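Local structure of putative dehydrogenase (Pseudomonas fluorescens, 6UUG) at residues T150-L155 with R159-K164; G170-Q175 with L204-N209. The protein acts as MsuC, the methanesulfinate monooxygenase of a two-component flavin-dependent system in bacterial sulfur assimilation, and belongs to the acyl-CoA dehydrogenase family. One frame throughout, in Å; residues are numbered along the deposited sequence.

Interaction 1 of 2, residues T150-L155 with R159-K164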
loop_
_atom_site.group_PDB
_atom_site.type_symbol
_atom_site.label_atom_id
_atom_site.label_comp_id
_atom_site.label_asym_id
_atom_site.label_seq_id
_atom_site.Cartn_x
_atom_site.Cartn_y
_atom_site.Cartn_z
ATOM N N THR A 150 16.244 -4.153 38.777
ATOM C CA THR A 150 16.747 -5.235 39.613
ATOM C C THR A 150 18.270 -5.191 39.625
ATOM O O THR A 150 18.901 -5.184 38.565
ATOM C CB THR A 150 16.254 -6.593 39.113
ATOM O OG1 THR A 150 14.828 -6.640 39.223
ATOM C CG2 THR A 150 16.840 -7.715 39.953
ATOM N N VAL A 151 18.853 -5.139 40.825
ATOM C CA VAL A 151 20.298 -5.057 40.988
ATOM C C VAL A 151 20.764 -6.243 41.823
ATOM O O VAL A 151 20.010 -6.825 42.611
ATOM C CB VAL A 151 20.754 -3.729 41.638
ATOM C CG1 VAL A 151 20.153 -2.530 40.916
ATOM C CG2 VAL A 151 20.394 -3.709 43.109
ATOM N N VAL A 152 22.026 -6.606 41.635
ATOM C CA VAL A 152 22.629 -7.729 42.343
ATOM C C VAL A 152 23.706 -7.187 43.273
ATOM O O VAL A 152 24.543 -6.376 42.860
ATOM C CB VAL A 152 23.197 -8.778 41.369
ATOM C CG1 VAL A 152 23.850 -8.102 40.175
ATOM C CG2 VAL A 152 24.187 -9.703 42.087
ATOM N N LYS A 153 23.665 -7.621 44.532
ATOM C CA LYS A 153 24.690 -7.314 45.518
ATOM C C LYS A 153 25.504 -8.569 45.801
ATOM O O LYS A 153 24.952 -9.672 45.881
ATOM C CB LYS A 153 24.074 -6.796 46.820
ATOM C CG LYS A 153 23.217 -5.551 46.662
ATOM C CD LYS A 153 24.043 -4.356 46.221
ATOM C CE LYS A 153 23.170 -3.125 46.065
ATOM N NZ LYS A 153 22.383 -2.859 47.299
ATOM N N ASP A 154 26.817 -8.396 45.951
ATOM C CA ASP A 154 27.718 -9.492 46.283
ATOM C C ASP A 154 27.927 -9.522 47.792
ATOM O O ASP A 154 28.417 -8.548 48.374
ATOM C CB ASP A 154 29.051 -9.338 45.551
ATOM C CG ASP A 154 29.913 -10.590 45.622
ATOM O OD1 ASP A 154 29.533 -11.550 46.331
ATOM O OD2 ASP A 154 30.974 -10.617 44.961
ATOM N N LEU A 155 27.550 -10.635 48.423
ATOM C CA LEU A 155 27.767 -10.849 49.848
ATOM C C LEU A 155 28.877 -11.865 50.105
ATOM O O LEU A 155 28.837 -12.606 51.091
ATOM C CB LEU A 155 26.471 -11.290 50.525
ATOM C CG LEU A 155 25.355 -10.247 50.492
ATOM C CD1 LEU A 155 24.103 -10.775 51.175
ATOM C CD2 LEU A 155 25.832 -8.966 51.154
ATOM N N ARG A 159 25.320 -14.097 46.202
ATOM C CA ARG A 159 24.794 -12.833 45.714
ATOM C C ARG A 159 23.287 -12.778 45.940
ATOM O O ARG A 159 22.637 -13.790 46.217
ATOM C CB ARG A 159 25.132 -12.641 44.233
ATOM C CG ARG A 159 26.613 -12.761 43.948
ATOM C CD ARG A 159 26.870 -12.825 42.462
ATOM N NE ARG A 159 28.189 -13.365 42.162
ATOM C CZ ARG A 159 29.108 -12.737 41.440
ATOM N NH1 ARG A 159 30.283 -13.315 41.218
ATOM N NH2 ARG A 159 28.850 -11.538 40.933
ATOM N N GLU A 160 22.725 -11.579 45.822
ATOM C CA GLU A 160 21.296 -11.391 46.034
ATOM C C GLU A 160 20.744 -10.434 44.989
ATOM O O GLU A 160 21.310 -9.358 44.767
ATOM C CB GLU A 160 21.008 -10.858 47.444
ATOM C CG GLU A 160 21.116 -11.921 48.523
ATOM C CD GLU A 160 20.865 -11.383 49.923
ATOM O OE1 GLU A 160 20.432 -10.219 50.061
ATOM O OE2 GLU A 160 21.111 -12.136 50.887
ATOM N N PHE A 161 19.641 -10.831 44.353
ATOM C CA PHE A 161 18.910 -9.953 43.444
ATOM C C PHE A 161 17.817 -9.239 44.229
ATOM O O PHE A 161 17.079 -9.876 44.987
ATOM C CB PHE A 161 18.271 -10.727 42.284
ATOM C CG PHE A 161 19.252 -11.306 41.285
ATOM C CD1 PHE A 161 20.621 -11.283 41.507
ATOM C CD2 PHE A 161 18.783 -11.884 40.110
ATOM C CE1 PHE A 161 21.499 -11.829 40.585
ATOM C CE2 PHE A 161 19.658 -12.427 39.182
ATOM C CZ PHE A 161 21.016 -12.398 39.419
ATOM N N SER A 162 17.713 -7.924 44.040
ATOM C CA SER A 162 16.686 -7.116 44.686
ATOM C C SER A 162 16.184 -6.061 43.712
ATOM O O SER A 162 16.979 -5.423 43.020
ATOM C CB SER A 162 17.217 -6.428 45.956
ATOM O OG SER A 162 17.563 -7.374 46.950
ATOM N N GLY A 163 14.872 -5.881 43.662
ATOM C CA GLY A 163 14.275 -4.877 42.812
ATOM C C GLY A 163 13.020 -5.413 42.162
ATOM O O GLY A 163 12.492 -6.457 42.540
ATOM N N LYS A 164 12.530 -4.682 41.169
ATOM C CA LYS A 164 11.303 -5.050 40.480
ATOM C C LYS A 164 11.588 -5.323 39.009
ATOM O O LYS A 164 12.581 -4.842 38.453
ATOM C CB LYS A 164 10.239 -3.954 40.630
ATOM C CG LYS A 164 9.787 -3.761 42.070
ATOM C CD LYS A 164 8.718 -2.692 42.195
ATOM C CE LYS A 164 8.236 -2.575 43.636
ATOM N NZ LYS A 164 7.657 -3.854 44.144
#
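Val152 meets Phe161 through a pair of torsions: with a chi1 of 39° for CG1, CG2 of the valine stands anti to its own N and meets the ring, while the phenylalanine's chi1 of -69° puts its CG anti to the carbonyl carbon, with CD1 and CE1 near the valine. As a non-hydrogen-bonded pair the two side chains leave the sheet on one face, abreast and pointing the same way, Val152 CB reaching Phe161 CE1 at 3.6 Å. CG2 of Val152 also rests 3.8 Å from Arg159 CB, so the valine touches both the ring and the arginine stem. Ala181 and Leu191 pack against the same face.

Beneath the side chains, Val151 and Ser162 form one hydrogen-bonded pair and Lys153 and Glu160 another, each exchanging two N-H...O bonds; Val151 N, for example, lies 2.9 Å from Ser162 O. On the face of Lys153 and Glu160, the carboxylate of Glu160 is met by CD1 of Leu155, from the turn, 3.3 Å from Glu160 OE2, which also takes a salt bridge from Arg225 and a hydrogen bond from Trp158. Arg159 and Asp154 hold their flat groups nearly parallel, yet Asp154 OD2 stays 4.6 Å from Arg159 NH2; Asp154 OD1 accepts from Gly156 N, and the arginine makes its salt bridge with Glu230. A CB on Gly163 would clash with Thr150 CA and, at its backbone angles, also with the preceding carbonyl O. Thr150 OG1 adds a weak bond of 3.0 Å to Lys164 O. With strand axes at 155°, this is a classical antiparallel beta hairpin, whose second strand continues the sheet onto strand 221-228.

Interaction 2 of 2, residues G170-Q175 with L204-N209; sequences GASDSQ and LHNDWN
Leu204 lays its branched end over Ala171, CD1 coming 3.4 Å from Ala171 O and CD2 lying 3.9 Å from Ala171 CB. The alanine opens a type II beta turn, Ala171 to Ser174, in the loop that leads into strand 176-183 of the beta-rich part of this acyl-CoA dehydrogenase-type chain; the leucine ends strand 202-204. One methyl thus packs on a carbonyl and the other on a methyl, while CG, held beside the leucine's own N at a chi1 of -53°, directs both toward the turn.

A little farther along, Ser172 and Asn206 bring their polar ends together, Ser172 OG lying 3.4 Å from Asn206 CG. An alanine at Asn206 would take away the amide and would probably leave the Ser172 hydroxyl without its polar neighbour from the facing loop, opening a gap beside it. At the tip of the turn Asp173 faces elsewhere, joined by salt bridges to Lys58, Arg61 and Arg65.

The turn is also fastened from within. Its backbone closure, Ser174 N to Ala171 O, is weak, but Ser174 OG donates to that same oxygen at 2.6 Å, approaching 30° out of the carbonyl plane.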
loop_
_atom_site.group_PDB
_atom_site.type_symbol
_atom_site.label_atom_id
_atom_site.label_comp_id
_atom_site.label_asym_id
_atom_site.label_seq_id
_atom_site.Cartn_x
_atom_site.Cartn_y
_atom_site.Cartn_z
ATOM N N GLY A 170 5.215 -15.700 31.313
ATOM C CA GLY A 170 5.098 -17.071 31.772
ATOM C C GLY A 170 5.860 -17.401 33.037
ATOM O O GLY A 170 6.270 -18.553 33.219
ATOM N N ALA A 171 6.066 -16.424 33.925
ATOM C CA ALA A 171 6.724 -16.741 35.188
ATOM C C ALA A 171 5.790 -17.499 36.125
ATOM O O ALA A 171 6.241 -18.354 36.901
ATOM C CB ALA A 171 7.247 -15.464 35.851
ATOM N N SER A 172 4.493 -17.218 36.058
ATOM C CA SER A 172 3.528 -17.916 36.892
ATOM C C SER A 172 3.407 -19.372 36.462
ATOM O O SER A 172 3.551 -19.707 35.282
ATOM C CB SER A 172 2.163 -17.236 36.809
ATOM O OG SER A 172 2.302 -15.844 37.010
ATOM N N ASP A 173 3.141 -20.240 37.439
ATOM C CA ASP A 173 3.022 -21.677 37.198
ATOM C C ASP A 173 4.273 -22.232 36.514
ATOM O O ASP A 173 4.198 -23.131 35.677
ATOM C CB ASP A 173 1.764 -21.991 36.384
ATOM C CG ASP A 173 1.512 -23.477 36.237
ATOM O OD1 ASP A 173 1.519 -24.189 37.271
ATOM O OD2 ASP A 173 1.307 -23.928 35.084
ATOM N N SER A 174 5.434 -21.693 36.847
ATOM C CA SER A 174 6.682 -22.199 36.296
ATOM C C SER A 174 7.509 -22.840 37.399
ATOM O O SER A 174 7.306 -22.587 38.591
ATOM C CB SER A 174 7.486 -21.090 35.601
ATOM O OG SER A 174 8.094 -20.205 36.530
ATOM N N GLN A 175 8.433 -23.700 36.981
ATOM C CA GLN A 175 9.354 -24.354 37.901
ATOM C C GLN A 175 10.704 -23.661 37.973
ATOM O O GLN A 175 11.323 -23.623 39.046
ATOM C CB GLN A 175 9.551 -25.822 37.496
ATOM C CG GLN A 175 8.408 -26.755 37.903
ATOM C CD GLN A 175 7.076 -26.379 37.290
ATOM O OE1 GLN A 175 6.888 -26.464 36.072
ATOM N NE2 GLN A 175 6.131 -25.964 38.136
ATOM N N LEU A 204 5.608 -13.004 42.361
ATOM C CA LEU A 204 5.110 -12.878 40.993
ATOM C C LEU A 204 3.697 -12.303 41.044
ATOM O O LEU A 204 2.765 -12.965 41.512
ATOM C CB LEU A 204 5.133 -14.233 40.289
ATOM C CG LEU A 204 6.453 -15.009 40.287
ATOM C CD1 LEU A 204 6.263 -16.396 39.694
ATOM C CD2 LEU A 204 7.528 -14.246 39.532
ATOM N N HIS A 205 3.534 -11.073 40.548
ATOM C CA HIS A 205 2.290 -10.341 40.768
ATOM C C HIS A 205 1.144 -10.839 39.900
ATOM O O HIS A 205 -0.013 -10.789 40.334
ATOM C CB HIS A 205 2.519 -8.852 40.530
ATOM C CG HIS A 205 3.518 -8.250 41.463
ATOM N ND1 HIS A 205 3.479 -8.460 42.824
ATOM C CD2 HIS A 205 4.592 -7.457 41.234
ATOM C CE1 HIS A 205 4.482 -7.819 43.396
ATOM N NE2 HIS A 205 5.171 -7.200 42.453
ATOM N N ASN A 206 1.438 -11.315 38.690
ATOM C CA ASN A 206 0.419 -11.783 37.753
ATOM C C ASN A 206 -0.643 -10.706 37.532
ATOM O O ASN A 206 -1.849 -10.954 37.602
ATOM C CB ASN A 206 -0.213 -13.093 38.231
ATOM C CG ASN A 206 -0.549 -14.034 37.081
ATOM O OD1 ASN A 206 -0.615 -13.623 35.917
ATOM N ND2 ASN A 206 -0.762 -15.306 37.405
ATOM N N ASP A 207 -0.169 -9.487 37.282
ATOM C CA ASP A 207 -1.011 -8.351 36.934
ATOM C C ASP A 207 -1.084 -8.126 35.429
ATOM O O ASP A 207 -1.566 -7.074 34.992
ATOM C CB ASP A 207 -0.491 -7.088 37.622
ATOM C CG ASP A 207 0.992 -6.875 37.390
ATOM O OD1 ASP A 207 1.731 -7.883 37.339
ATOM O OD2 ASP A 207 1.419 -5.710 37.250
ATOM N N TRP A 208 -0.606 -9.082 34.635
ATOM C CA TRP A 208 -0.593 -8.943 33.185
ATOM C C TRP A 208 -1.997 -8.677 32.654
ATOM O O TRP A 208 -2.906 -9.495 32.829
ATOM C CB TRP A 208 -0.010 -10.206 32.556
ATOM C CG TRP A 208 0.009 -10.184 31.062
ATOM C CD1 TRP A 208 -0.637 -11.050 30.219
ATOM C CD2 TRP A 208 0.708 -9.252 30.223
ATOM N NE1 TRP A 208 -0.378 -10.713 28.907
ATOM C CE2 TRP A 208 0.444 -9.615 28.883
ATOM C CE3 TRP A 208 1.528 -8.145 30.473
ATOM C CZ2 TRP A 208 0.982 -8.915 27.799
ATOM C CZ3 TRP A 208 2.059 -7.449 29.394
ATOM C CH2 TRP A 208 1.779 -7.835 28.074
ATOM N N ASN A 209 -2.166 -7.526 32.002
ATOM C CA ASN A 209 -3.476 -7.095 31.515
ATOM C C ASN A 209 -3.241 -6.329 30.213
ATOM O O ASN A 209 -2.924 -5.135 30.239
ATOM C CB ASN A 209 -4.187 -6.242 32.559
ATOM C CG ASN A 209 -5.687 -6.174 32.342
ATOM O OD1 ASN A 209 -6.290 -7.078 31.753
ATOM N ND2 ASN A 209 -6.302 -5.097 32.822
#

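In the fold
Interactions 1 and 2 follow one another along the chain, the hairpin closing before the turn at 170-175 begins. Their centres are 20 Å apart and their nearest atoms about 4 Å apart without touching. Strand 221-228 links them: strands 159-162 and 164-165 pair with it, and so does strand 202-204, which ends in Leu204. Thr222 on that strand ties the two contacts more directly, its OG1 bonding both Lys164 NZ and His205 NE2. The hairpin stands farther out, about 28 Å from the chain's centre against about 16 Å for interaction 2, whose segment also reaches a second subunit, Asn209 packing on Ala372 of that subunit.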